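Local atomic coordinates of L-ribulose 3-epimerase (Methylomonas sp. DH-1, PDB entry 7CJ7), a protein that catalyses the manganese-dependent epimerization of ketoses at the C3 position, acting most strongly on L-ribulose and also on D-ribulose, D-allulose and D-fructose. Residues G146-E158 and N179-E192. Residues are numbered along the deposited sequence; the frame is centred on the assembly and turned at random.
With MN (manganese (II) ion), chain D; SOL (L-sorbose), chain C.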
# COMPACT_ATOMS: atom_id res chain seq x y z
N GLY A 146 -2.18 32.45 -11.74
CA GLY A 146 -3.59 32.08 -11.49
C GLY A 146 -3.77 30.59 -11.26
O GLY A 146 -4.85 30.05 -11.59
N ILE A 147 -2.78 29.94 -10.66
CA ILE A 147 -2.78 28.46 -10.47
C ILE A 147 -2.89 28.13 -8.98
O ILE A 147 -2.19 28.75 -8.15
CB ILE A 147 -1.55 27.85 -11.16
CG1 ILE A 147 -1.73 27.82 -12.69
CG2 ILE A 147 -1.24 26.47 -10.60
CD1 ILE A 147 -0.45 27.68 -13.45
N ASN A 148 -3.80 27.22 -8.65
CA ASN A 148 -3.88 26.58 -7.31
C ASN A 148 -2.98 25.34 -7.29
O ASN A 148 -2.90 24.62 -8.31
CB ASN A 148 -5.31 26.15 -6.96
CG ASN A 148 -6.31 27.28 -6.98
OD1 ASN A 148 -6.06 28.34 -6.42
ND2 ASN A 148 -7.46 27.04 -7.60
N ILE A 149 -2.36 25.06 -6.15
CA ILE A 149 -1.63 23.78 -5.94
C ILE A 149 -2.43 22.94 -4.95
O ILE A 149 -2.98 23.48 -3.98
CB ILE A 149 -0.17 24.00 -5.51
CG1 ILE A 149 -0.05 24.57 -4.10
CG2 ILE A 149 0.53 24.87 -6.53
CD1 ILE A 149 1.39 24.61 -3.60
N ASP A 150 -2.53 21.65 -5.25
CA ASP A 150 -3.30 20.68 -4.44
C ASP A 150 -2.34 19.55 -4.06
O ASP A 150 -1.83 18.86 -4.96
CB ASP A 150 -4.53 20.20 -5.21
CG ASP A 150 -5.25 21.32 -5.95
OD1 ASP A 150 -6.09 22.01 -5.31
OD2 ASP A 150 -4.95 21.51 -7.15
N LEU A 151 -2.09 19.40 -2.76
CA LEU A 151 -1.09 18.46 -2.22
C LEU A 151 -1.78 17.12 -1.98
O LEU A 151 -2.68 17.04 -1.11
CB LEU A 151 -0.51 19.05 -0.94
CG LEU A 151 0.46 20.23 -1.13
CD1 LEU A 151 -0.21 21.46 -1.72
CD2 LEU A 151 1.09 20.58 0.20
N GLU A 152 -1.42 16.11 -2.77
CA GLU A 152 -2.09 14.79 -2.73
C GLU A 152 -1.54 13.98 -1.55
O GLU A 152 -0.35 13.64 -1.54
CB GLU A 152 -1.89 14.03 -4.03
CG GLU A 152 -2.80 12.84 -4.13
CD GLU A 152 -2.65 12.07 -5.42
OE1 GLU A 152 -1.71 12.40 -6.21
OE2 GLU A 152 -3.46 11.17 -5.65
N VAL A 153 -2.42 13.65 -0.62
CA VAL A 153 -2.15 12.69 0.49
C VAL A 153 -2.04 11.30 -0.13
O VAL A 153 -2.99 10.87 -0.81
CB VAL A 153 -3.27 12.77 1.54
CG1 VAL A 153 -3.05 11.74 2.64
CG2 VAL A 153 -3.37 14.18 2.10
N VAL A 154 -0.93 10.61 0.07
CA VAL A 154 -0.78 9.26 -0.52
C VAL A 154 -0.34 8.31 0.59
O VAL A 154 -0.00 8.77 1.70
CB VAL A 154 0.20 9.24 -1.70
CG1 VAL A 154 -0.34 10.05 -2.87
CG2 VAL A 154 1.58 9.71 -1.29
N ASN A 155 -0.37 7.02 0.30
CA ASN A 155 -0.17 5.98 1.33
C ASN A 155 1.31 5.95 1.74
O ASN A 155 2.18 6.57 1.07
CB ASN A 155 -0.72 4.63 0.85
CG ASN A 155 0.11 4.01 -0.24
OD1 ASN A 155 1.27 3.69 -0.01
ND2 ASN A 155 -0.47 3.84 -1.43
N ARG A 156 1.58 5.22 2.81
CA ARG A 156 2.90 5.08 3.47
C ARG A 156 3.97 4.60 2.48
O ARG A 156 5.15 4.94 2.68
CB ARG A 156 2.75 4.08 4.62
CG ARG A 156 2.37 2.68 4.16
CD ARG A 156 1.92 1.77 5.29
NE ARG A 156 0.77 2.30 5.99
CZ ARG A 156 0.37 1.88 7.18
NH1 ARG A 156 1.01 0.91 7.78
NH2 ARG A 156 -0.68 2.44 7.76
N TYR A 157 3.61 3.81 1.46
CA TYR A 157 4.62 3.27 0.51
C TYR A 157 5.00 4.33 -0.54
O TYR A 157 5.92 4.06 -1.32
CB TYR A 157 4.12 1.98 -0.16
CG TYR A 157 3.67 0.90 0.78
CD1 TYR A 157 4.58 0.09 1.44
CD2 TYR A 157 2.32 0.65 0.99
CE1 TYR A 157 4.16 -0.93 2.29
CE2 TYR A 157 1.88 -0.34 1.85
CZ TYR A 157 2.81 -1.15 2.49
OH TYR A 157 2.39 -2.14 3.32
N GLU A 158 4.32 5.49 -0.56
CA GLU A 158 4.51 6.51 -1.62
C GLU A 158 4.96 7.87 -1.05
O GLU A 158 5.45 8.69 -1.85
CB GLU A 158 3.24 6.63 -2.47
CG GLU A 158 2.93 5.38 -3.28
CD GLU A 158 1.80 5.55 -4.29
OE1 GLU A 158 1.54 6.71 -4.68
OE2 GLU A 158 1.16 4.54 -4.65
N ASN A 179 -3.85 29.64 -1.97
CA ASN A 179 -3.99 28.86 -3.23
C ASN A 179 -3.34 27.49 -3.04
O ASN A 179 -3.08 26.83 -4.04
CB ASN A 179 -3.41 29.58 -4.44
CG ASN A 179 -1.92 29.78 -4.35
OD1 ASN A 179 -1.41 30.14 -3.30
ND2 ASN A 179 -1.22 29.57 -5.45
N ALA A 180 -3.14 27.06 -1.79
CA ALA A 180 -2.67 25.69 -1.49
C ALA A 180 -3.81 24.90 -0.84
O ALA A 180 -4.38 25.35 0.16
CB ALA A 180 -1.44 25.72 -0.63
N PHE A 181 -4.13 23.75 -1.42
CA PHE A 181 -5.30 22.93 -1.04
C PHE A 181 -4.86 21.49 -0.76
O PHE A 181 -3.75 21.07 -1.18
CB PHE A 181 -6.36 22.94 -2.14
CG PHE A 181 -6.98 24.28 -2.38
CD1 PHE A 181 -6.40 25.18 -3.26
CD2 PHE A 181 -8.15 24.65 -1.74
CE1 PHE A 181 -6.97 26.43 -3.48
CE2 PHE A 181 -8.71 25.89 -1.96
CZ PHE A 181 -8.12 26.78 -2.83
N LEU A 182 -5.74 20.75 -0.09
CA LEU A 182 -5.61 19.29 0.09
C LEU A 182 -6.14 18.60 -1.17
O LEU A 182 -7.09 19.09 -1.80
CB LEU A 182 -6.41 18.89 1.32
CG LEU A 182 -6.22 17.46 1.80
CD1 LEU A 182 -4.84 17.30 2.41
CD2 LEU A 182 -7.30 17.08 2.79
N HIS A 183 -5.51 17.49 -1.52
CA HIS A 183 -5.93 16.61 -2.63
C HIS A 183 -6.11 15.21 -2.03
O HIS A 183 -5.15 14.71 -1.43
CB HIS A 183 -4.90 16.74 -3.75
CG HIS A 183 -5.01 15.76 -4.87
ND1 HIS A 183 -4.07 15.73 -5.89
CD2 HIS A 183 -5.91 14.78 -5.14
CE1 HIS A 183 -4.39 14.77 -6.74
NE2 HIS A 183 -5.52 14.18 -6.31
N LEU A 184 -7.32 14.65 -2.10
CA LEU A 184 -7.61 13.31 -1.55
C LEU A 184 -7.81 12.34 -2.71
O LEU A 184 -8.32 12.76 -3.77
CB LEU A 184 -8.85 13.35 -0.65
CG LEU A 184 -8.65 14.05 0.69
CD1 LEU A 184 -9.96 14.07 1.45
CD2 LEU A 184 -7.58 13.36 1.53
N ASP A 185 -7.40 11.09 -2.50
CA ASP A 185 -7.43 10.01 -3.51
C ASP A 185 -8.01 8.77 -2.84
O ASP A 185 -7.40 8.30 -1.85
CB ASP A 185 -6.03 9.80 -4.07
CG ASP A 185 -5.93 8.70 -5.12
OD1 ASP A 185 -6.64 7.71 -4.98
OD2 ASP A 185 -5.13 8.87 -6.04
N THR A 186 -9.14 8.26 -3.32
CA THR A 186 -9.88 7.18 -2.62
C THR A 186 -9.00 5.92 -2.49
O THR A 186 -9.18 5.18 -1.52
CB THR A 186 -11.22 6.87 -3.31
OG1 THR A 186 -10.98 6.52 -4.68
CG2 THR A 186 -12.17 8.04 -3.23
N TYR A 187 -8.10 5.67 -3.44
CA TYR A 187 -7.19 4.50 -3.39
C TYR A 187 -6.31 4.61 -2.14
O TYR A 187 -6.16 3.63 -1.39
CB TYR A 187 -6.33 4.41 -4.65
CG TYR A 187 -5.13 3.51 -4.51
CD1 TYR A 187 -5.25 2.14 -4.52
CD2 TYR A 187 -3.86 4.04 -4.36
CE1 TYR A 187 -4.15 1.31 -4.37
CE2 TYR A 187 -2.75 3.23 -4.22
CZ TYR A 187 -2.89 1.86 -4.26
OH TYR A 187 -1.80 1.05 -4.11
N HIS A 188 -5.71 5.78 -1.91
CA HIS A 188 -4.81 6.03 -0.76
C HIS A 188 -5.62 6.06 0.54
O HIS A 188 -5.14 5.52 1.55
CB HIS A 188 -4.00 7.30 -1.00
CG HIS A 188 -3.10 7.18 -2.18
ND1 HIS A 188 -2.04 6.30 -2.20
CD2 HIS A 188 -3.09 7.83 -3.36
CE1 HIS A 188 -1.41 6.41 -3.36
NE2 HIS A 188 -2.04 7.35 -4.08
N MET A 189 -6.82 6.64 0.51
CA MET A 189 -7.69 6.77 1.70
C MET A 189 -8.09 5.37 2.19
O MET A 189 -8.18 5.16 3.41
CB MET A 189 -8.96 7.56 1.37
CG MET A 189 -8.70 8.99 0.96
SD MET A 189 -10.23 9.82 0.49
CE MET A 189 -11.09 9.84 2.06
N ASN A 190 -8.30 4.46 1.24
CA ASN A 190 -8.75 3.07 1.52
C ASN A 190 -7.73 2.39 2.44
O ASN A 190 -8.13 1.54 3.25
CB ASN A 190 -8.95 2.29 0.22
CG ASN A 190 -9.44 0.88 0.49
OD1 ASN A 190 -10.49 0.70 1.11
ND2 ASN A 190 -8.65 -0.10 0.10
N ILE A 191 -6.46 2.76 2.31
CA ILE A 191 -5.36 2.18 3.13
C ILE A 191 -5.29 2.92 4.47
O ILE A 191 -5.36 2.25 5.51
CB ILE A 191 -4.03 2.22 2.35
CG1 ILE A 191 -4.12 1.36 1.08
CG2 ILE A 191 -2.86 1.80 3.22
CD1 ILE A 191 -3.05 1.65 0.05
N GLU A 192 -5.25 4.26 4.46
CA GLU A 192 -4.71 5.06 5.60
C GLU A 192 -5.81 5.66 6.49
O GLU A 192 -5.51 5.87 7.67
CB GLU A 192 -3.79 6.17 5.07
CG GLU A 192 -2.59 5.67 4.29
CD GLU A 192 -1.53 4.90 5.07
OE1 GLU A 192 -1.60 4.88 6.32
OE2 GLU A 192 -0.65 4.31 4.42
MN MN D . -3.92 9.93 -7.24
C1 SOL C . 0.04 8.14 -7.08
O1 SOL C . -0.24 6.95 -6.38
C2 SOL C . -1.20 8.91 -7.40
O2 SOL C . -2.22 8.72 -6.76
C3 SOL C . -1.17 9.88 -8.57
O3 SOL C . -2.22 10.81 -8.48
C4 SOL C . 0.17 10.59 -8.67
O4 SOL C . 0.39 11.35 -7.48
C5 SOL C . 0.28 11.53 -9.87
O5 SOL C . 1.49 12.29 -9.77
C6 SOL C . 0.26 10.82 -11.20
O6 SOL C . 0.32 11.76 -12.28
O HOH W 1 -5.66 10.71 -0.15
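The imidazole of H188 lies between V154, whose CB sits 3.6 Å from the ring centroid over one face, and the Y187 ring, whose CD2 covers the opposite face. At its edge, N155 ND2 gives ND1 a weak hydrogen bond, while NE2 donates to O1 and O2 of L-sorbose. The H183 ring carries E152 CG over the centre of one face in a CH-pi contact, with the E152 carboxylate stacked nearly parallel to it (5°) and D150 O at the ring edge. E152 CG is anti to the backbone N (chi1 -167°), and the extended chain beyond carries OE2 to manganese at 2.1 Å. D185 OD2 binds the same ion at 2.0 Å; H211 and E246 complete the protein ligands. Farther along, R156 grips E192 side-on: NE meets the syn lone pair of OE2 at 2.9 Å and NH2 reaches OE1 at 3.0 Å, while R156 N reaches OE2 from above the carboxylate plane. A glutamine in place of E192 would probably leave the guanidinium, and R265 of the second subunit, without their anionic mate. Strands 148-152 and 180-185 run parallel as neighbours in the TIM barrel, joined by backbone bonds such as L151 N to F181 O (2.8 Å). Helix 165-175 connects them and packs on L151, A180 and L182, whereas strand 107-112 flanks strand 148-152.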